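Local coordinates for protein 3-dehydroquinate dehydratase (Zymomonas mobilis subsp. mobilis, PDB 6SMF) that probably catalyses the trans-dehydration of 3-dehydroquinate to 3-dehydroshikimate through an enolate intermediate, a step of chorismate biosynthesis, as a homododecamer, at residues K7-I12 / Q71-K76. Sequence-based numbering, arbitrary orientation.
Sequences KPTIFI and QAVKAK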
loop_
_atom_site.group_PDB
_atom_site.type_symbol
_atom_site.label_atom_id
_atom_site.label_comp_id
_atom_site.label_asym_id
_atom_site.label_seq_id
_atom_site.Cartn_x
_atom_site.Cartn_y
_atom_site.Cartn_z
ATOM N N LYS A 7 25.662 -41.469 -16.422
ATOM C CA LYS A 7 24.795 -40.488 -17.106
ATOM C C LYS A 7 24.527 -39.350 -16.091
ATOM O O LYS A 7 24.312 -39.560 -14.885
ATOM C CB LYS A 7 23.624 -41.258 -17.737
ATOM N N PRO A 8 24.614 -38.070 -16.523
ATOM C CA PRO A 8 24.225 -36.949 -15.685
ATOM C C PRO A 8 22.829 -37.232 -15.121
ATOM O O PRO A 8 22.015 -37.734 -15.849
ATOM C CB PRO A 8 24.193 -35.729 -16.630
ATOM C CG PRO A 8 24.994 -36.125 -17.846
ATOM C CD PRO A 8 25.091 -37.637 -17.842
ATOM N N THR A 9 22.596 -36.952 -13.841
ATOM C CA THR A 9 21.261 -37.146 -13.225
ATOM C C THR A 9 20.573 -35.772 -13.081
ATOM O O THR A 9 21.228 -34.770 -12.734
ATOM C CB THR A 9 21.344 -38.024 -11.966
ATOM O OG1 THR A 9 21.313 -37.152 -10.835
ATOM C CG2 THR A 9 22.539 -38.963 -11.941
ATOM N N ILE A 10 19.292 -35.700 -13.428
ATOM C CA ILE A 10 18.497 -34.445 -13.315
ATOM C C ILE A 10 17.309 -34.717 -12.401
ATOM O O ILE A 10 16.446 -35.511 -12.800
ATOM C CB ILE A 10 18.065 -33.953 -14.701
ATOM C CG1 ILE A 10 19.239 -33.425 -15.518
ATOM C CG2 ILE A 10 16.999 -32.898 -14.582
ATOM C CD1 ILE A 10 18.895 -33.280 -16.989
ATOM N N PHE A 11 17.281 -34.090 -11.228
ATOM C CA PHE A 11 16.133 -34.112 -10.296
ATOM C C PHE A 11 14.974 -33.316 -10.918
ATOM O O PHE A 11 15.167 -32.231 -11.534
ATOM C CB PHE A 11 16.544 -33.528 -8.948
ATOM C CG PHE A 11 17.284 -34.488 -8.056
ATOM C CD1 PHE A 11 18.437 -35.105 -8.490
ATOM C CD2 PHE A 11 16.826 -34.767 -6.774
ATOM C CE1 PHE A 11 19.095 -36.010 -7.675
ATOM C CE2 PHE A 11 17.514 -35.635 -5.943
ATOM C CZ PHE A 11 18.623 -36.279 -6.414
ATOM N N ILE A 12 13.780 -33.890 -10.813
ATOM C CA ILE A 12 12.510 -33.243 -11.218
ATOM C C ILE A 12 11.607 -33.336 -10.000
ATOM O O ILE A 12 11.230 -34.473 -9.632
ATOM C CB ILE A 12 11.916 -33.928 -12.446
ATOM C CG1 ILE A 12 12.921 -33.972 -13.602
ATOM C CG2 ILE A 12 10.613 -33.254 -12.838
ATOM C CD1 ILE A 12 12.379 -34.590 -14.883
ATOM N N GLN A 71 22.374 -31.234 -4.663
ATOM C CA GLN A 71 23.756 -30.681 -4.666
ATOM C C GLN A 71 24.755 -31.732 -4.171
ATOM O O GLN A 71 25.872 -31.769 -4.721
ATOM C CB GLN A 71 23.910 -29.401 -3.850
ATOM C CG GLN A 71 25.043 -28.543 -4.396
ATOM C CD GLN A 71 25.528 -27.579 -3.350
ATOM O OE1 GLN A 71 25.388 -27.842 -2.152
ATOM N NE2 GLN A 71 26.100 -26.465 -3.789
ATOM N N ALA A 72 24.365 -32.556 -3.192
ATOM C CA ALA A 72 25.229 -33.539 -2.482
ATOM C C ALA A 72 25.677 -34.637 -3.452
ATOM O O ALA A 72 26.723 -35.244 -3.254
ATOM C CB ALA A 72 24.466 -34.136 -1.326
ATOM N N VAL A 73 24.875 -34.849 -4.485
ATOM C CA VAL A 73 24.924 -35.983 -5.449
ATOM C C VAL A 73 25.494 -35.448 -6.772
ATOM O O VAL A 73 25.551 -36.205 -7.753
ATOM C CB VAL A 73 23.487 -36.542 -5.519
ATOM C CG1 VAL A 73 23.004 -36.857 -6.927
ATOM C CG2 VAL A 73 23.318 -37.722 -4.559
ATOM N N LYS A 74 25.904 -34.170 -6.768
ATOM C CA LYS A 74 26.437 -33.397 -7.924
ATOM C C LYS A 74 25.527 -33.551 -9.148
ATOM O O LYS A 74 26.054 -33.636 -10.278
ATOM C CB LYS A 74 27.863 -33.839 -8.222
ATOM C CG LYS A 74 28.752 -33.952 -6.991
ATOM C CD LYS A 74 29.743 -32.827 -6.786
ATOM C CE LYS A 74 31.088 -33.426 -6.436
ATOM N NZ LYS A 74 32.170 -32.428 -6.565
ATOM N N ALA A 75 24.208 -33.556 -8.941
ATOM C CA ALA A 75 23.207 -33.550 -10.037
ATOM C C ALA A 75 23.516 -32.401 -11.001
ATOM O O ALA A 75 24.065 -31.352 -10.563
ATOM C CB ALA A 75 21.810 -33.427 -9.487
ATOM N N LYS A 76 23.163 -32.590 -12.267
ATOM C CA LYS A 76 23.471 -31.626 -13.351
ATOM C C LYS A 76 22.501 -30.442 -13.281
ATOM O O LYS A 76 22.926 -29.323 -13.646
ATOM C CB LYS A 76 23.325 -32.264 -14.728
ATOM C CG LYS A 76 23.784 -31.337 -15.839
ATOM C CD LYS A 76 23.711 -31.921 -17.197
ATOM C CE LYS A 76 24.919 -31.597 -18.066
ATOM N NZ LYS A 76 24.816 -30.233 -18.621
#
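T9 and K76 join the start of strand 9-14 to the turn that follows helix 60-72 through one backbone hydrogen bond, K76 N to T9 O at 3.0 Å, while the touching parts of the two segments run 102° apart. The bond is nearly straight, 163° at the hydrogen, and the N-H meets the carbonyl almost head-on. A75 lies beside the same carbonyl, its CA 3.6 Å from T9 O. The A75 methyl touches both the T9 hydroxyl, OG1 to CB 4.0 Å, and the ring of F11, whose CD1 is 3.9 Å from that CB. CE1 of the F11 ring also meets V73 CG1 at 4.1 Å, the two side chains crossing at about a right angle. Helix 60-72 ends in a Schellman motif, with K74 at positive phi and its N bonded to Q71 O; the chain then turns into strand 77-81, which lies parallel to 9-14 in the five-stranded sheet of the flavodoxin-like type II dehydroquinase fold. F11 pairs with I79 by backbone further along; the T9-K76 bond comes just ahead of this pairing, one residue before strand 77-81 begins. K76 has CG anti to its backbone N (chi1 -174°) and runs past P8, with K76 CD 3.9 Å from P8 CB. The lysine chain then bends at chi3 and chi4, and NZ hydrogen-bonds to O of L149, the C-terminal residue. CG1 of I10 makes a looser contact with K76 CB at 4.3 Å, and the isoleucine also packs against L143 and A146 of helix 136-147.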